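Local coordinates for protein trichothecene 3-O-acetyltransferase (Gibberella zeae, PDB 2RKV) that transfers an acetyl group from acetyl coenzyme A to the 3-hydroxyl of trichothecene mycotoxins, as a member of the BAHD acyltransferase superfamily, at residues I5-L17 / L350-S364. Numbering follows the deposited sequence.
Sequences IQLDTLGQLPGLL and LATYLHNNPDKSNVS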
loop_
_atom_site.group_PDB
_atom_site.type_symbol
_atom_site.label_atom_id
_atom_site.label_comp_id
_atom_site.label_asym_id
_atom_site.label_seq_id
_atom_site.Cartn_x
_atom_site.Cartn_y
_atom_site.Cartn_z
ATOM N N ILE A 5 -12.124 -17.920 -9.070
ATOM C CA ILE A 5 -10.678 -17.793 -9.115
ATOM C C ILE A 5 -10.153 -17.816 -7.691
ATOM O O ILE A 5 -10.371 -16.871 -6.930
ATOM C CB ILE A 5 -10.255 -16.478 -9.831
ATOM C CG1 ILE A 5 -10.883 -16.412 -11.237
ATOM C CG2 ILE A 5 -8.728 -16.337 -9.861
ATOM C CD1 ILE A 5 -10.689 -15.067 -11.965
ATOM N N GLN A 6 -9.465 -18.897 -7.334
ATOM C CA GLN A 6 -8.878 -18.988 -5.995
ATOM C C GLN A 6 -7.887 -17.842 -5.796
ATOM O O GLN A 6 -7.095 -17.540 -6.690
ATOM C CB GLN A 6 -8.184 -20.330 -5.805
ATOM C CG GLN A 6 -7.793 -20.609 -4.356
ATOM C CD GLN A 6 -7.374 -22.041 -4.114
ATOM O OE1 GLN A 6 -6.377 -22.300 -3.435
ATOM N NE2 GLN A 6 -8.123 -22.983 -4.673
ATOM N N LEU A 7 -7.940 -17.187 -4.633
ATOM C CA LEU A 7 -6.974 -16.133 -4.335
ATOM C C LEU A 7 -5.566 -16.698 -4.309
ATOM O O LEU A 7 -5.372 -17.895 -4.076
ATOM C CB LEU A 7 -7.268 -15.494 -2.975
ATOM C CG LEU A 7 -8.547 -14.676 -2.777
ATOM C CD1 LEU A 7 -8.336 -13.686 -1.639
ATOM C CD2 LEU A 7 -8.971 -13.958 -4.021
ATOM N N ASP A 8 -4.583 -15.817 -4.526
ATOM C CA ASP A 8 -3.193 -16.156 -4.238
ATOM C C ASP A 8 -3.139 -16.781 -2.854
ATOM O O ASP A 8 -3.863 -16.355 -1.949
ATOM C CB ASP A 8 -2.334 -14.887 -4.224
ATOM C CG ASP A 8 -2.200 -14.265 -5.594
ATOM O OD1 ASP A 8 -1.380 -14.766 -6.390
ATOM O OD2 ASP A 8 -2.888 -13.256 -5.849
ATOM N N THR A 9 -2.278 -17.779 -2.683
ATOM C CA THR A 9 -2.105 -18.370 -1.352
ATOM C C THR A 9 -1.705 -17.307 -0.321
ATOM O O THR A 9 -2.214 -17.302 0.804
ATOM C CB THR A 9 -1.140 -19.564 -1.393
ATOM O OG1 THR A 9 -1.678 -20.545 -2.296
ATOM C CG2 THR A 9 -0.989 -20.190 -0.000
ATOM N N LEU A 10 -0.836 -16.385 -0.730
ATOM C CA LEU A 10 -0.426 -15.274 0.126
ATOM C C LEU A 10 -1.606 -14.367 0.475
ATOM O O LEU A 10 -1.614 -13.737 1.542
ATOM C CB LEU A 10 0.690 -14.464 -0.543
ATOM C CG LEU A 10 2.017 -15.193 -0.774
ATOM C CD1 LEU A 10 2.932 -14.331 -1.647
ATOM C CD2 LEU A 10 2.678 -15.527 0.559
ATOM N N GLY A 11 -2.598 -14.313 -0.414
ATOM C CA GLY A 11 -3.805 -13.511 -0.190
ATOM C C GLY A 11 -4.804 -14.164 0.755
ATOM O O GLY A 11 -5.850 -13.579 1.074
ATOM N N GLN A 12 -4.506 -15.388 1.190
ATOM C CA GLN A 12 -5.345 -16.047 2.177
ATOM C C GLN A 12 -4.931 -15.611 3.598
ATOM O O GLN A 12 -5.530 -16.063 4.564
ATOM C CB GLN A 12 -5.308 -17.580 2.028
ATOM C CG GLN A 12 -5.514 -18.122 0.592
ATOM C CD GLN A 12 -6.979 -18.151 0.128
ATOM O OE1 GLN A 12 -7.907 -17.923 0.906
ATOM N NE2 GLN A 12 -7.180 -18.447 -1.156
ATOM N N LEU A 13 -3.909 -14.752 3.713
ATOM C CA LEU A 13 -3.521 -14.145 5.007
ATOM C C LEU A 13 -4.731 -13.443 5.626
ATOM O O LEU A 13 -5.368 -12.607 4.964
ATOM C CB LEU A 13 -2.370 -13.141 4.839
ATOM C CG LEU A 13 -0.950 -13.685 4.646
ATOM C CD1 LEU A 13 -0.017 -12.629 4.054
ATOM C CD2 LEU A 13 -0.402 -14.217 5.959
ATOM N N PRO A 14 -5.075 -13.794 6.885
ATOM C CA PRO A 14 -6.259 -13.236 7.561
ATOM C C PRO A 14 -6.315 -11.706 7.581
ATOM O O PRO A 14 -7.398 -11.126 7.437
ATOM C CB PRO A 14 -6.119 -13.764 8.994
ATOM C CG PRO A 14 -5.381 -15.037 8.837
ATOM C CD PRO A 14 -4.377 -14.774 7.743
ATOM N N GLY A 15 -5.162 -11.066 7.770
ATOM C CA GLY A 15 -5.077 -9.606 7.810
ATOM C C GLY A 15 -5.470 -8.963 6.492
ATOM O O GLY A 15 -6.203 -7.970 6.471
ATOM N N LEU A 16 -4.991 -9.539 5.393
ATOM C CA LEU A 16 -5.237 -8.986 4.063
ATOM C C LEU A 16 -6.694 -9.152 3.642
ATOM O O LEU A 16 -7.251 -8.291 2.950
ATOM C CB LEU A 16 -4.305 -9.635 3.041
ATOM C CG LEU A 16 -2.812 -9.418 3.281
ATOM C CD1 LEU A 16 -2.023 -9.976 2.114
ATOM C CD2 LEU A 16 -2.478 -7.945 3.493
ATOM N N LEU A 17 -7.311 -10.243 4.084
ATOM C CA LEU A 17 -8.703 -10.542 3.731
ATOM C C LEU A 17 -9.748 -9.594 4.323
ATOM O O LEU A 17 -10.899 -9.590 3.873
ATOM C CB LEU A 17 -9.050 -12.006 4.050
ATOM C CG LEU A 17 -8.499 -13.078 3.100
ATOM C CD1 LEU A 17 -8.841 -14.462 3.609
ATOM C CD2 LEU A 17 -9.051 -12.879 1.693
ATOM N N LEU A 350 6.751 -19.007 2.991
ATOM C CA LEU A 350 5.511 -18.450 3.531
ATOM C C LEU A 350 4.279 -19.044 2.824
ATOM O O LEU A 350 3.337 -19.500 3.486
ATOM C CB LEU A 350 5.510 -16.920 3.440
ATOM C CG LEU A 350 4.222 -16.237 3.914
ATOM C CD1 LEU A 350 3.887 -16.571 5.383
ATOM C CD2 LEU A 350 4.302 -14.750 3.722
ATOM N N ALA A 351 4.302 -19.064 1.492
ATOM C CA ALA A 351 3.198 -19.644 0.720
ATOM C C ALA A 351 2.982 -21.115 1.076
ATOM O O ALA A 351 1.851 -21.550 1.249
ATOM C CB ALA A 351 3.409 -19.466 -0.788
ATOM N N THR A 352 4.076 -21.865 1.226
ATOM C CA THR A 352 3.996 -23.297 1.543
ATOM C C THR A 352 3.406 -23.534 2.933
ATOM O O THR A 352 2.528 -24.385 3.103
ATOM C CB THR A 352 5.373 -23.992 1.395
ATOM O OG1 THR A 352 5.835 -23.823 0.048
ATOM C CG2 THR A 352 5.254 -25.487 1.670
ATOM N N TYR A 353 3.870 -22.767 3.920
ATOM C CA TYR A 353 3.326 -22.863 5.271
ATOM C C TYR A 353 1.820 -22.590 5.280
ATOM O O TYR A 353 1.045 -23.321 5.907
ATOM C CB TYR A 353 4.039 -21.906 6.226
ATOM C CG TYR A 353 3.589 -22.074 7.657
ATOM C CD1 TYR A 353 4.174 -23.039 8.481
ATOM C CD2 TYR A 353 2.564 -21.286 8.184
ATOM C CE1 TYR A 353 3.758 -23.201 9.800
ATOM C CE2 TYR A 353 2.135 -21.450 9.505
ATOM C CZ TYR A 353 2.741 -22.407 10.303
ATOM O OH TYR A 353 2.332 -22.570 11.611
ATOM N N LEU A 354 1.415 -21.527 4.589
ATOM C CA LEU A 354 -0.007 -21.204 4.464
ATOM C C LEU A 354 -0.759 -22.356 3.804
ATOM O O LEU A 354 -1.790 -22.811 4.301
ATOM C CB LEU A 354 -0.177 -19.916 3.659
ATOM C CG LEU A 354 0.139 -18.636 4.431
ATOM C CD1 LEU A 354 0.423 -17.500 3.445
ATOM C CD2 LEU A 354 -0.992 -18.255 5.401
ATOM N N HIS A 355 -0.238 -22.831 2.680
ATOM C CA HIS A 355 -0.873 -23.918 1.949
ATOM C C HIS A 355 -1.075 -25.162 2.829
ATOM O O HIS A 355 -2.131 -25.810 2.780
ATOM C CB HIS A 355 -0.037 -24.257 0.713
ATOM C CG HIS A 355 -0.580 -25.397 -0.094
ATOM N ND1 HIS A 355 -1.800 -25.344 -0.730
ATOM C CD2 HIS A 355 -0.056 -26.612 -0.382
ATOM C CE1 HIS A 355 -2.011 -26.481 -1.371
ATOM N NE2 HIS A 355 -0.969 -27.269 -1.173
ATOM N N ASN A 356 -0.064 -25.469 3.636
ATOM C CA ASN A 356 -0.049 -26.676 4.474
ATOM C C ASN A 356 -0.915 -26.582 5.724
ATOM O O ASN A 356 -1.113 -27.583 6.429
ATOM C CB ASN A 356 1.386 -27.021 4.892
ATOM C CG ASN A 356 2.244 -27.515 3.736
ATOM O OD1 ASN A 356 1.737 -27.939 2.689
ATOM N ND2 ASN A 356 3.565 -27.476 3.932
ATOM N N ASN A 357 -1.413 -25.386 6.016
ATOM C CA ASN A 357 -2.160 -25.155 7.247
ATOM C C ASN A 357 -3.595 -24.682 7.004
ATOM O O ASN A 357 -3.802 -23.546 6.571
ATOM C CB ASN A 357 -1.403 -24.168 8.137
ATOM C CG ASN A 357 -0.264 -24.832 8.872
ATOM O OD1 ASN A 357 -0.475 -25.439 9.925
ATOM N ND2 ASN A 357 0.942 -24.755 8.312
ATOM N N PRO A 358 -4.588 -25.557 7.275
ATOM C CA PRO A 358 -5.994 -25.139 7.151
ATOM C C PRO A 358 -6.339 -23.980 8.087
ATOM O O PRO A 358 -7.187 -23.153 7.753
ATOM C CB PRO A 358 -6.780 -26.396 7.548
ATOM C CG PRO A 358 -5.825 -27.532 7.336
ATOM C CD PRO A 358 -4.465 -26.976 7.665
ATOM N N ASP A 359 -5.681 -23.917 9.245
ATOM C CA ASP A 359 -5.879 -22.797 10.172
ATOM C C ASP A 359 -4.777 -21.759 9.961
ATOM O O ASP A 359 -3.666 -21.911 10.465
ATOM C CB ASP A 359 -5.892 -23.280 11.634
ATOM C CG ASP A 359 -6.279 -22.175 12.625
ATOM O OD1 ASP A 359 -6.381 -20.991 12.234
ATOM O OD2 ASP A 359 -6.503 -22.503 13.810
ATOM N N LYS A 360 -5.104 -20.696 9.230
ATOM C CA LYS A 360 -4.132 -19.654 8.890
ATOM C C LYS A 360 -4.131 -18.486 9.878
ATOM O O LYS A 360 -3.434 -17.496 9.668
ATOM C CB LYS A 360 -4.371 -19.154 7.460
ATOM C CG LYS A 360 -4.140 -20.231 6.407
ATOM C CD LYS A 360 -4.617 -19.781 5.016
ATOM C CE LYS A 360 -4.243 -20.786 3.939
ATOM N NZ LYS A 360 -4.762 -22.161 4.212
ATOM N N SER A 361 -4.880 -18.629 10.973
ATOM C CA SER A 361 -5.119 -17.519 11.904
ATOM C C SER A 361 -3.862 -17.017 12.647
ATOM O O SER A 361 -3.861 -15.891 13.163
ATOM C CB SER A 361 -6.202 -17.889 12.917
ATOM O OG SER A 361 -5.760 -18.949 13.748
ATOM N N ASN A 362 -2.815 -17.837 12.698
ATOM C CA ASN A 362 -1.567 -17.454 13.386
ATOM C C ASN A 362 -0.554 -16.736 12.499
ATOM O O ASN A 362 0.478 -16.269 12.988
ATOM C CB ASN A 362 -0.876 -18.672 14.010
ATOM C CG ASN A 362 -1.690 -19.317 15.117
ATOM O OD1 ASN A 362 -2.414 -18.646 15.859
ATOM N ND2 ASN A 362 -1.563 -20.633 15.234
ATOM N N VAL A 363 -0.834 -16.665 11.202
ATOM C CA VAL A 363 0.105 -16.076 10.252
ATOM C C VAL A 363 -0.164 -14.579 10.075
ATOM O O VAL A 363 -1.308 -14.147 9.831
ATOM C CB VAL A 363 0.085 -16.819 8.890
ATOM C CG1 VAL A 363 1.210 -16.326 7.994
ATOM C CG2 VAL A 363 0.197 -18.337 9.098
ATOM N N SER A 364 0.896 -13.784 10.206
ATOM C CA SER A 364 0.787 -12.340 10.063
ATOM C C SER A 364 2.112 -11.786 9.582
ATOM O O SER A 364 3.167 -12.159 10.096
ATOM C CB SER A 364 0.412 -11.684 11.393
ATOM O OG SER A 364 0.440 -10.271 11.274
HETATM O O HOH W 1 -2.522 -11.774 8.791
#
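Thr9 opens the contact by laying its methyl against the C-terminal turns of helix 340-356: CG2 sits 3.4 Å from Ala351 O and also touches CB of Leu354, the two side chains running past each other in opposite senses. OG1 stands beside the backbone N (chi1 -59°) and hydrogen-bonds to Tyr198 OH, which leaves CG2 anti to that N and facing the helix. One residue on, Leu10 sends a single methyl, CD2, obliquely across the end of Leu350, 3.6 Å from its CD2, while Ala351 CB and Leu354 CD1 lie a little farther off. Gln12 contributes its CB, which rests 3.8 Å from Lys360 CD; beyond that carbon the chain bends away at chi2, and OE1 accepts from Ser73 N. The lysine stretches past it and kinks at the last torsion (chi4 56°), bringing NZ to Leu354 O at 3.0 Å and to Asn357 O, above the carbonyl plane in both cases. Its ammonium group thus ties the carboxyl end of the helix to the following loop, and Leu354 O takes Asn357 N on its other face. Leu13 then crosses Val363 at about a right angle, with CD2 pressed unusually close to CG1 (3.3 Å); on the helix side the same methyl meets Leu354 CD2. Pro14 sets CG and CD against the Lys360-Val363 type I turn, CG coming 3.2 Å from Lys360 O. Past it, one water bridges the two segments, accepting from Gly15 N and donating to Val363 O, each at 2.9 Å, and Leu16 touches the bound T-2 toxin. Residues 9-14 therefore pack against the end of helix 340-356 and the loop that follows it, while strand 72-76 lies beside Gln12 and pairs with strand 5-6, Ile5 bonding to Ile75.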